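Local coordinates for endonuclease III (Geobacillus stearothermophilus, PDB 1ORN), which probably excises damaged bases from DNA as a base-excision repair glycosylase of the HhH-GPD superfamily, and carries a [4Fe-4S] cluster, at residues 15-20 with 185-190; 167-170 with 176-179. All coordinates share one frame; numbering follows the deposited sequence.

Contact 1. Residues 15-20 with 185-190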
loop_
_atom_site.group_PDB
_atom_site.type_symbol
_atom_site.label_atom_id
_atom_site.label_comp_id
_atom_site.label_asym_id
_atom_site.label_seq_id
_atom_site.Cartn_x
_atom_site.Cartn_y
_atom_site.Cartn_z
ATOM N N ASP C 15 4.876 4.570 -18.399
ATOM C CA ASP C 15 6.202 4.342 -18.966
ATOM C C ASP C 15 7.183 5.394 -18.453
ATOM O O ASP C 15 8.358 5.101 -18.219
ATOM C CB ASP C 15 6.135 4.386 -20.490
ATOM N N GLU C 16 6.697 6.617 -18.271
ATOM C CA GLU C 16 7.539 7.709 -17.793
ATOM C C GLU C 16 7.863 7.534 -16.310
ATOM O O GLU C 16 8.995 7.765 -15.884
ATOM C CB GLU C 16 6.837 9.050 -18.014
ATOM C CG GLU C 16 7.751 10.264 -17.901
ATOM C CD GLU C 16 8.807 10.312 -19.000
ATOM O OE1 GLU C 16 8.432 10.284 -20.193
ATOM O OE2 GLU C 16 10.011 10.384 -18.670
ATOM N N MET C 17 6.864 7.134 -15.524
ATOM C CA MET C 17 7.070 6.923 -14.094
ATOM C C MET C 17 8.152 5.872 -13.898
ATOM O O MET C 17 8.908 5.919 -12.928
ATOM C CB MET C 17 5.780 6.443 -13.423
ATOM C CG MET C 17 4.637 7.427 -13.488
ATOM S SD MET C 17 3.167 6.826 -12.608
ATOM C CE MET C 17 1.925 8.050 -13.155
ATOM N N ALA C 18 8.210 4.914 -14.817
ATOM C CA ALA C 18 9.197 3.847 -14.750
ATOM C C ALA C 18 10.597 4.416 -14.965
ATOM O O ALA C 18 11.559 3.961 -14.350
ATOM C CB ALA C 18 8.895 2.781 -15.801
ATOM N N LYS C 19 10.702 5.413 -15.837
ATOM C CA LYS C 19 11.986 6.045 -16.127
ATOM C C LYS C 19 12.432 6.937 -14.976
ATOM O O LYS C 19 13.629 7.109 -14.739
ATOM C CB LYS C 19 11.897 6.882 -17.412
ATOM C CG LYS C 19 11.681 6.067 -18.675
ATOM C CD LYS C 19 11.691 6.954 -19.915
ATOM N N MET C 20 11.466 7.500 -14.259
ATOM C CA MET C 20 11.761 8.384 -13.141
ATOM C C MET C 20 12.105 7.603 -11.875
ATOM O O MET C 20 12.964 8.015 -11.094
ATOM C CB MET C 20 10.564 9.296 -12.876
ATOM C CG MET C 20 10.846 10.432 -11.914
ATOM S SD MET C 20 9.425 11.518 -11.670
ATOM C CE MET C 20 8.847 11.689 -13.351
ATOM N N ILE C 185 3.371 4.532 -6.569
ATOM C CA ILE C 185 3.494 4.964 -5.185
ATOM C C ILE C 185 4.685 5.904 -5.028
ATOM O O ILE C 185 4.598 6.918 -4.344
ATOM C CB ILE C 185 3.661 3.764 -4.230
ATOM C CG1 ILE C 185 2.327 3.021 -4.112
ATOM C CG2 ILE C 185 4.122 4.245 -2.857
ATOM C CD1 ILE C 185 2.357 1.859 -3.157
ATOM N N PHE C 186 5.798 5.561 -5.660
ATOM C CA PHE C 186 6.978 6.410 -5.585
ATOM C C PHE C 186 6.705 7.744 -6.268
ATOM O O PHE C 186 7.087 8.796 -5.764
ATOM C CB PHE C 186 8.173 5.718 -6.242
ATOM C CG PHE C 186 9.040 4.952 -5.272
ATOM C CD1 PHE C 186 8.493 3.979 -4.440
ATOM C CD2 PHE C 186 10.410 5.204 -5.196
ATOM C CE1 PHE C 186 9.295 3.268 -3.547
ATOM C CE2 PHE C 186 11.221 4.499 -4.308
ATOM C CZ PHE C 186 10.665 3.530 -3.483
ATOM N N PHE C 187 6.034 7.695 -7.413
ATOM C CA PHE C 187 5.719 8.912 -8.154
ATOM C C PHE C 187 4.922 9.860 -7.262
ATOM O O PHE C 187 5.212 11.047 -7.186
ATOM C CB PHE C 187 4.916 8.563 -9.413
ATOM C CG PHE C 187 4.649 9.735 -10.315
ATOM C CD1 PHE C 187 5.651 10.243 -11.134
ATOM C CD2 PHE C 187 3.391 10.333 -10.345
ATOM C CE1 PHE C 187 5.403 11.332 -11.974
ATOM C CE2 PHE C 187 3.134 11.420 -11.178
ATOM C CZ PHE C 187 4.145 11.920 -11.995
ATOM N N GLY C 188 3.919 9.326 -6.570
ATOM C CA GLY C 188 3.116 10.164 -5.696
ATOM C C GLY C 188 3.826 10.558 -4.409
ATOM O O GLY C 188 3.675 11.680 -3.919
ATOM N N ARG C 189 4.609 9.640 -3.853
ATOM C CA ARG C 189 5.303 9.917 -2.598
ATOM C C ARG C 189 6.415 10.948 -2.735
ATOM O O ARG C 189 6.551 11.847 -1.901
ATOM C CB ARG C 189 5.891 8.620 -2.028
ATOM C CG ARG C 189 6.628 8.785 -0.699
ATOM C CD ARG C 189 7.038 7.426 -0.137
ATOM N NE ARG C 189 5.867 6.639 0.243
ATOM C CZ ARG C 189 5.800 5.314 0.190
ATOM N NH1 ARG C 189 6.838 4.606 -0.230
ATOM N NH2 ARG C 189 4.689 4.692 0.559
ATOM N N TYR C 190 7.182 10.834 -3.810
ATOM C CA TYR C 190 8.326 11.713 -4.026
ATOM C C TYR C 190 8.216 12.793 -5.095
ATOM O O TYR C 190 9.059 13.689 -5.147
ATOM C CB TYR C 190 9.544 10.851 -4.325
ATOM C CG TYR C 190 9.866 9.882 -3.218
ATOM C CD1 TYR C 190 10.347 10.335 -1.988
ATOM C CD2 TYR C 190 9.672 8.512 -3.389
ATOM C CE1 TYR C 190 10.628 9.443 -0.951
ATOM C CE2 TYR C 190 9.947 7.612 -2.358
ATOM C CZ TYR C 190 10.422 8.085 -1.143
ATOM O OH TYR C 190 10.680 7.201 -0.115
#

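Contact 2. Residues 167-170 with 176-179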
loop_
_atom_site.group_PDB
_atom_site.type_symbol
_atom_site.label_atom_id
_atom_site.label_comp_id
_atom_site.label_asym_id
_atom_site.label_seq_id
_atom_site.Cartn_x
_atom_site.Cartn_y
_atom_site.Cartn_z
ATOM N N THR C 167 -9.533 -0.209 -13.335
ATOM C CA THR C 167 -9.077 0.557 -14.494
ATOM C C THR C 167 -7.632 0.201 -14.822
ATOM O O THR C 167 -7.288 -0.043 -15.975
ATOM C CB THR C 167 -9.164 2.078 -14.237
ATOM O OG1 THR C 167 -10.533 2.453 -14.046
ATOM C CG2 THR C 167 -8.591 2.858 -15.415
ATOM N N LEU C 168 -6.787 0.162 -13.797
ATOM C CA LEU C 168 -5.379 -0.164 -13.993
ATOM C C LEU C 168 -5.177 -1.612 -14.442
ATOM O O LEU C 168 -4.326 -1.891 -15.286
ATOM C CB LEU C 168 -4.606 0.099 -12.699
ATOM C CG LEU C 168 -4.546 1.581 -12.314
ATOM C CD1 LEU C 168 -4.040 1.736 -10.890
ATOM C CD2 LEU C 168 -3.645 2.317 -13.299
ATOM N N MET C 169 -5.956 -2.530 -13.882
ATOM C CA MET C 169 -5.828 -3.937 -14.248
ATOM C C MET C 169 -6.126 -4.182 -15.725
ATOM O O MET C 169 -5.546 -5.076 -16.338
ATOM C CB MET C 169 -6.744 -4.809 -13.383
ATOM C CG MET C 169 -6.278 -4.959 -11.939
ATOM S SD MET C 169 -7.074 -6.340 -11.082
ATOM C CE MET C 169 -8.668 -5.627 -10.673
ATOM N N LYS C 170 -7.025 -3.384 -16.292
ATOM C CA LYS C 170 -7.395 -3.527 -17.700
ATOM C C LYS C 170 -6.409 -2.856 -18.656
ATOM O O LYS C 170 -6.329 -3.220 -19.830
ATOM C CB LYS C 170 -8.789 -2.946 -17.942
ATOM C CG LYS C 170 -9.894 -3.632 -17.168
ATOM C CD LYS C 170 -11.210 -2.884 -17.327
ATOM C CE LYS C 170 -12.295 -3.478 -16.442
ATOM N NZ LYS C 170 -13.538 -2.651 -16.461
ATOM N N GLU C 176 2.947 -6.982 -15.214
ATOM C CA GLU C 176 3.530 -5.720 -14.771
ATOM C C GLU C 176 2.758 -5.022 -13.654
ATOM O O GLU C 176 3.109 -3.911 -13.264
ATOM C CB GLU C 176 3.639 -4.748 -15.946
ATOM C CG GLU C 176 4.287 -5.310 -17.195
ATOM C CD GLU C 176 4.327 -4.287 -18.316
ATOM O OE1 GLU C 176 4.675 -4.659 -19.459
ATOM O OE2 GLU C 176 4.012 -3.105 -18.051
ATOM N N TRP C 177 1.705 -5.655 -13.147
ATOM C CA TRP C 177 0.904 -5.044 -12.090
ATOM C C TRP C 177 1.678 -4.639 -10.849
ATOM O O TRP C 177 1.592 -3.498 -10.408
ATOM C CB TRP C 177 -0.221 -5.979 -11.664
ATOM C CG TRP C 177 -1.323 -6.083 -12.652
ATOM C CD1 TRP C 177 -1.418 -5.435 -13.849
ATOM C CD2 TRP C 177 -2.496 -6.892 -12.534
ATOM N NE1 TRP C 177 -2.580 -5.793 -14.488
ATOM C CE2 TRP C 177 -3.261 -6.687 -13.703
ATOM C CE3 TRP C 177 -2.975 -7.773 -11.554
ATOM C CZ2 TRP C 177 -4.480 -7.332 -13.922
ATOM C CZ3 TRP C 177 -4.192 -8.417 -11.772
ATOM C CH2 TRP C 177 -4.928 -8.190 -12.950
ATOM N N SER C 178 2.424 -5.579 -10.282
ATOM C CA SER C 178 3.178 -5.301 -9.067
ATOM C C SER C 178 4.188 -4.160 -9.164
ATOM O O SER C 178 4.207 -3.277 -8.307
ATOM C CB SER C 178 3.868 -6.576 -8.583
ATOM O OG SER C 178 2.902 -7.567 -8.268
ATOM N N ILE C 179 5.023 -4.157 -10.198
ATOM C CA ILE C 179 6.016 -3.095 -10.315
ATOM C C ILE C 179 5.400 -1.740 -10.669
ATOM O O ILE C 179 5.888 -0.699 -10.233
ATOM C CB ILE C 179 7.107 -3.447 -11.358
ATOM C CG1 ILE C 179 8.245 -2.429 -11.272
ATOM C CG2 ILE C 179 6.522 -3.440 -12.762
ATOM C CD1 ILE C 179 8.895 -2.359 -9.909
#

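Contact 1. Residues 15-20 with 185-190
Met17 lies over one face of the Phe187 ring, crossing that side chain at about a right angle. Its CG stands 4.1 Å from the centroid of the Phe187 ring and 25° off the normal, which satisfies a CH-pi contact displaced toward the rim; the nearest carbon pair is Met17 CG to Phe187 CD1, 3.8 Å. Beyond CG the chain runs extended, carrying SD over the CB-CG end of the ring, 4.4 Å from the Phe187 ring centroid, an oblique Met-aromatic contact, and bringing Met17 CE to 3.9 Å from Phe187 CD2. Met20 comes to the ring at its edge instead. Its CG is anti to the backbone N (chi1 -169°), and the bend at chi3 (-43°) turns the methyl back, so that Met20 CE reaches Phe187 CE1 at 3.7 Å, close to the ring plane. Met20 SD is 5.1 Å from the Phe187 ring centroid, again oblique. No hydrogen bond crosses between the segments; the contact rests on the two thioethers and one phenyl. With an alanine in place of Phe187, both methionines would probably lose their aromatic partner and a gap is likely to open beside the iron-sulfur cluster, which the ring touches. The contact joins the end of helix 7-20 to helix 177-191, near where the latter runs into cluster ligand-pocket residue Cys192, while Val148 of helix 143-152 packs against both Met17 and Phe187.

Contact 2. Residues 167-170 with 176-179
Trp177, at the start of helix 177-191 and just after Glu176, carries this contact and meets Met169 of helix 161-171. Its CG is anti to the carbonyl carbon (chi1 -73°), and the indole extends toward the other helix with its six-membered ring foremost. Followed from the pyrrole side outward, the ring first passes the backbone of Met169, with Trp177 NE1 3.6 Å from Met169 O, an approach without a hydrogen bond; the N-H is hydrogen-bonded to Ile172 O in the intervening turn. Next, Trp177 CZ2 lies 3.4 Å from Met169 CB. The contact closes a short connection between two consecutive helices, 161-171 and 177-191: five residues separate the two segments, and the indole spans the space between the helices while its N-H bonds to the backbone of the linking turn. Farther out, Met169 CG sits over one face of the Trp177 six-membered ring, 3.7 Å from the centroid of that ring and 18° off the normal, the geometry of a CH-pi contact. The sulfur follows toward the outer rim, where Met169 SD is 3.4 Å from Trp177 CH2 and 3.9 Å from the six-ring centroid; at 34° off the normal this Met-aromatic contact is oblique. Pro137 and Ile139 also touch the indole, and Ile139 packs on Leu168 as well. One residue on, Ser178 OG is hydrogen-bonded to Ser131 OG.

How the contacts relate
Both contacts draw on helix 177-191: contact 2 uses its first turn and contact 1 its last turns. Their centres are 14 Å apart and their nearest atoms about 7 Å apart, so they do not touch directly. In sequence, contact 2 falls wholly between the two segments of contact 1, a short-range closure within a long-range one. They differ in relation to the bound groups. The Phe187 side chain lies about 4 Å from the iron-sulfur cluster, and contact 1 has an atom about 5 Å from the nucleic acid; contact 2 is about 13 Å from the nucleic acid at its nearest atom, and the Leu168 side chain is about 13 Å from the cluster.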